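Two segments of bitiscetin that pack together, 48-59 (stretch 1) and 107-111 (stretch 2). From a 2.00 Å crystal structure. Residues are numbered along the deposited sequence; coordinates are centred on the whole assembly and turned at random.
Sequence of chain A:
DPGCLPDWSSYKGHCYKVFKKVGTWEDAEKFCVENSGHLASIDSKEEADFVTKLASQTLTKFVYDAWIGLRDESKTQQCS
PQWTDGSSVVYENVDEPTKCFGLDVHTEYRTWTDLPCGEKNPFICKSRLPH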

ATOM      1  N   ALA A  48      10.527  17.778  10.457  1.00 21.27           N
ATOM      2  CA  ALA A  48      10.368  16.345  10.698  1.00 20.35           C
ATOM      3  C   ALA A  48      11.049  15.934  12.000  1.00 20.71           C
ATOM      4  O   ALA A  48      10.462  15.227  12.818  1.00 20.20           O
ATOM      5  CB  ALA A  48      10.954  15.548   9.525  1.00 18.73           C
ATOM      6  N   ASP A  49      12.294  16.371  12.179  1.00 21.83           N
ATOM      7  CA  ASP A  49      13.053  16.037  13.378  1.00 22.27           C
ATOM      8  C   ASP A  49      12.373  16.568  14.634  1.00 22.10           C
ATOM      9  O   ASP A  49      12.447  15.948  15.694  1.00 21.96           O
ATOM     10  CB  ASP A  49      14.482  16.581  13.274  1.00 24.69           C
ATOM     11  CG  ASP A  49      15.326  15.813  12.268  1.00 27.39           C
ATOM     12  OD1 ASP A  49      14.926  14.694  11.874  1.00 30.48           O
ATOM     13  OD2 ASP A  49      16.403  16.314  11.882  1.00 28.86           O
ATOM     14  N   PHE A  50      11.700  17.709  14.514  1.00 21.53           N
ATOM     15  CA  PHE A  50      10.999  18.283  15.655  1.00 21.08           C
ATOM     16  C   PHE A  50       9.813  17.399  16.022  1.00 21.13           C
ATOM     17  O   PHE A  50       9.644  17.028  17.183  1.00 20.59           O
ATOM     18  CB  PHE A  50      10.493  19.693  15.341  1.00 23.14           C
ATOM     19  CG  PHE A  50       9.538  20.230  16.378  1.00 26.11           C
ATOM     20  CD1 PHE A  50       9.972  20.500  17.673  1.00 26.98           C
ATOM     21  CD2 PHE A  50       8.190  20.399  16.075  1.00 26.85           C
ATOM     22  CE1 PHE A  50       9.076  20.930  18.651  1.00 27.63           C
ATOM     23  CE2 PHE A  50       7.284  20.827  17.047  1.00 28.13           C
ATOM     24  CZ  PHE A  50       7.728  21.091  18.338  1.00 27.77           C
ATOM     25  N   VAL A  51       8.989  17.075  15.024  1.00 20.50           N
ATOM     26  CA  VAL A  51       7.813  16.231  15.235  1.00 19.67           C
ATOM     27  C   VAL A  51       8.211  14.861  15.788  1.00 19.52           C
ATOM     28  O   VAL A  51       7.528  14.312  16.657  1.00 18.64           O
ATOM     29  CB  VAL A  51       7.004  16.059  13.916  1.00 19.48           C
ATOM     30  CG1 VAL A  51       5.879  15.044  14.103  1.00 17.81           C
ATOM     31  CG2 VAL A  51       6.415  17.395  13.501  1.00 18.41           C
ATOM     32  N   THR A  52       9.321  14.319  15.294  1.00 18.74           N
ATOM     33  CA  THR A  52       9.808  13.024  15.769  1.00 18.74           C
ATOM     34  C   THR A  52      10.192  13.128  17.245  1.00 18.06           C
ATOM     35  O   THR A  52       9.948  12.214  18.022  1.00 18.09           O
ATOM     36  CB  THR A  52      11.048  12.551  14.966  1.00 18.97           C
ATOM     37  OG1 THR A  52      10.642  12.171  13.645  1.00 17.56           O
ATOM     38  CG2 THR A  52      11.713  11.362  15.646  1.00 18.39           C
ATOM     39  N   LYS A  53      10.792  14.249  17.624  1.00 19.63           N
ATOM     40  CA  LYS A  53      11.212  14.474  19.011  1.00 20.52           C
ATOM     41  C   LYS A  53       9.995  14.639  19.924  1.00 20.32           C
ATOM     42  O   LYS A  53       9.922  14.047  21.005  1.00 18.28           O
ATOM     43  CB  LYS A  53      12.099  15.723  19.086  1.00 21.40           C
ATOM     44  CG  LYS A  53      12.592  16.059  20.482  1.00 24.47           C
ATOM     45  CD  LYS A  53      13.438  17.326  20.471  1.00 27.36           C
ATOM     46  CE  LYS A  53      13.972  17.646  21.860  1.00 28.50           C
ATOM     47  NZ  LYS A  53      14.806  18.875  21.834  1.00 31.40           N
ATOM     48  N   LEU A  54       9.027  15.436  19.485  1.00 20.06           N
ATOM     49  CA  LEU A  54       7.833  15.653  20.292  1.00 20.05           C
ATOM     50  C   LEU A  54       7.123  14.324  20.525  1.00 19.03           C
ATOM     51  O   LEU A  54       6.728  14.013  21.646  1.00 18.67           O
ATOM     52  CB  LEU A  54       6.883  16.642  19.606  1.00 21.64           C
ATOM     53  CG  LEU A  54       5.666  17.084  20.437  1.00 23.01           C
ATOM     54  CD1 LEU A  54       6.136  17.873  21.654  1.00 21.48           C
ATOM     55  CD2 LEU A  54       4.726  17.938  19.581  1.00 22.22           C
ATOM     56  N   ALA A  55       6.977  13.538  19.463  1.00 19.49           N
ATOM     57  CA  ALA A  55       6.315  12.240  19.546  1.00 20.62           C
ATOM     58  C   ALA A  55       7.075  11.268  20.455  1.00 20.71           C
ATOM     59  O   ALA A  55       6.469  10.551  21.247  1.00 20.69           O
ATOM     60  CB  ALA A  55       6.153  11.647  18.147  1.00 20.59           C
ATOM     61  N   SER A  56       8.399  11.253  20.338  1.00 23.00           N
ATOM     62  CA  SER A  56       9.247  10.382  21.156  1.00 24.49           C
ATOM     63  C   SER A  56       9.192  10.710  22.650  1.00 25.26           C
ATOM     64  O   SER A  56       9.372   9.829  23.491  1.00 24.69           O
ATOM     65  CB  SER A  56      10.702  10.473  20.694  1.00 24.79           C
ATOM     66  OG  SER A  56      10.860   9.893  19.413  1.00 30.27           O
ATOM     67  N   GLN A  57       8.955  11.976  22.979  1.00 26.19           N
ATOM     68  CA  GLN A  57       8.904  12.392  24.378  1.00 28.19           C
ATOM     69  C   GLN A  57       7.514  12.448  25.001  1.00 28.98           C
ATOM     70  O   GLN A  57       7.372  12.781  26.175  1.00 28.78           O
ATOM     71  CB  GLN A  57       9.585  13.749  24.534  1.00 29.80           C
ATOM     72  CG  GLN A  57      11.085  13.640  24.694  1.00 34.54           C
ATOM     73  CD  GLN A  57      11.752  14.986  24.814  1.00 37.68           C
ATOM     74  OE1 GLN A  57      11.347  15.824  25.624  1.00 39.60           O
ATOM     75  NE2 GLN A  57      12.786  15.204  24.013  1.00 39.77           N
ATOM     76  N   THR A  58       6.490  12.120  24.219  1.00 30.64           N
ATOM     77  CA  THR A  58       5.116  12.134  24.716  1.00 31.15           C
ATOM     78  C   THR A  58       4.529  10.725  24.673  1.00 31.35           C
ATOM     79  O   THR A  58       3.636  10.388  25.451  1.00 32.37           O
ATOM     80  CB  THR A  58       4.219  13.053  23.862  1.00 31.85           C
ATOM     81  OG1 THR A  58       4.878  14.310  23.648  1.00 31.55           O
ATOM     82  CG2 THR A  58       2.890  13.295  24.569  1.00 32.43           C
ATOM     83  N   LEU A  59       5.038   9.908  23.760  1.00 31.41           N
ATOM     84  CA  LEU A  59       4.567   8.540  23.606  1.00 31.96           C
ATOM     85  C   LEU A  59       5.655   7.554  24.038  1.00 33.53           C
ATOM     86  O   LEU A  59       5.442   6.726  24.922  1.00 34.59           O
ATOM     87  CB  LEU A  59       4.181   8.285  22.144  1.00 31.21           C
ATOM     88  CG  LEU A  59       3.138   9.228  21.533  1.00 30.24           C
ATOM     89  CD1 LEU A  59       3.147   9.072  20.020  1.00 29.24           C
ATOM     90  CD2 LEU A  59       1.752   8.936  22.106  1.00 29.20           C
ATOM     91  N   THR A 107      10.750   2.683  13.698  1.00 20.28           N
ATOM     92  CA  THR A 107      11.931   3.486  13.392  1.00 20.96           C
ATOM     93  C   THR A 107      11.975   4.627  14.414  1.00 21.90           C
ATOM     94  O   THR A 107      12.663   5.628  14.232  1.00 22.65           O
ATOM     95  CB  THR A 107      11.881   4.054  11.937  1.00 20.59           C
ATOM     96  OG1 THR A 107      10.706   4.856  11.763  1.00 20.74           O
ATOM     97  CG2 THR A 107      11.866   2.917  10.911  1.00 18.64           C
ATOM     98  N   GLU A 108      11.233   4.435  15.501  1.00 22.49           N
ATOM     99  CA  GLU A 108      11.127   5.412  16.580  1.00 25.33           C
ATOM    100  C   GLU A 108      10.591   6.733  16.036  1.00 24.85           C
ATOM    101  O   GLU A 108      11.110   7.811  16.334  1.00 24.51           O
ATOM    102  CB  GLU A 108      12.485   5.608  17.278  1.00 27.82           C
ATOM    103  CG  GLU A 108      13.092   4.299  17.768  1.00 29.55           C
ATOM    104  CD  GLU A 108      14.011   4.466  18.970  1.00 32.08           C
ATOM    105  OE1 GLU A 108      14.864   5.381  18.952  1.00 33.82           O
ATOM    106  OE2 GLU A 108      13.881   3.665  19.923  1.00 32.75           O
ATOM    107  N   TYR A 109       9.549   6.619  15.218  1.00 24.02           N
ATOM    108  CA  TYR A 109       8.893   7.768  14.616  1.00 22.71           C
ATOM    109  C   TYR A 109       9.788   8.584  13.690  1.00 22.64           C
ATOM    110  O   TYR A 109       9.556   9.780  13.486  1.00 23.76           O
ATOM    111  CB  TYR A 109       8.314   8.661  15.718  1.00 20.52           C
ATOM    112  CG  TYR A 109       7.452   7.905  16.700  1.00 19.34           C
ATOM    113  CD1 TYR A 109       6.499   6.987  16.257  1.00 19.28           C
ATOM    114  CD2 TYR A 109       7.572   8.122  18.071  1.00 20.06           C
ATOM    115  CE1 TYR A 109       5.685   6.298  17.155  1.00 20.16           C
ATOM    116  CE2 TYR A 109       6.762   7.438  18.982  1.00 21.50           C
ATOM    117  CZ  TYR A 109       5.820   6.530  18.515  1.00 21.34           C
ATOM    118  OH  TYR A 109       5.007   5.858  19.400  1.00 21.61           O
ATOM    119  N   ARG A 110      10.801   7.940  13.121  1.00 22.93           N
ATOM    120  CA  ARG A 110      11.716   8.616  12.209  1.00 24.83           C
ATOM    121  C   ARG A 110      11.221   8.587  10.758  1.00 23.28           C
ATOM    122  O   ARG A 110      11.530   9.484   9.974  1.00 22.03           O
ATOM    123  CB  ARG A 110      13.103   7.969  12.283  1.00 28.07           C
ATOM    124  CG  ARG A 110      14.170   8.702  11.492  1.00 35.14           C
ATOM    125  CD  ARG A 110      14.393  10.118  12.033  1.00 42.49           C
ATOM    126  NE  ARG A 110      14.830  10.131  13.430  1.00 47.18           N
ATOM    127  CZ  ARG A 110      15.100  11.236  14.122  1.00 48.60           C
ATOM    128  NH1 ARG A 110      14.980  12.428  13.552  1.00 49.23           N
ATOM    129  NH2 ARG A 110      15.494  11.150  15.387  1.00 49.48           N
ATOM    130  N   THR A 111      10.447   7.565  10.400  1.00 21.36           N
ATOM    131  CA  THR A 111       9.947   7.449   9.029  1.00 19.80           C
ATOM    132  C   THR A 111       8.428   7.329   8.962  1.00 19.39           C
ATOM    133  O   THR A 111       7.760   7.215   9.992  1.00 18.99           O
ATOM    134  CB  THR A 111      10.568   6.224   8.328  1.00 18.00           C
ATOM    135  OG1 THR A 111      10.301   5.051   9.108  1.00 17.01           O
ATOM    136  CG2 THR A 111      12.062   6.399   8.199  1.00 17.24           C
TER
HETATM  137  O   HOH W   1      12.961   9.258  17.822  1.00 29.23           O

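What fastens the helix to the irregular stretch at the centre of the contact? Thr52, buried and with its CA-to-CB bond toward the partner, takes the m rotamer (chi1 -71°), and its OG1 donates a hydrogen bond of 2.6 Å to the backbone O of Tyr109. Threonine suits the spot because it is short and two-sided: its CG2 lies 3.7 Å from CZ of Arg110, over one face of the guanidinium.

How does Arg110 reach back when its CA-to-CB bond points away? Chi1 is t, but chi2 and chi3 are both p (63° and 60°), folding the chain round toward the helix. There NH1 forms a salt bridge of 2.8 Å with OD1 of Asp49, which meets the guanidinium at its edge, near its plane.

Where does Tyr109 put its ring? With chi1 m, it lies along the helix: CD2 is 3.8 Å from CB of Ala55, whose small side chain admits the ring closely, and CZ is 4.0 Å from CD1 of Leu59.

What occupies Ser56? In the m rotamer, its OG donates to O of Thr52 (2.9 Å), within its own helix. A water completes the link, donating to Ser56 OG at 2.7 Å and to Glu108 O at 2.8 Å.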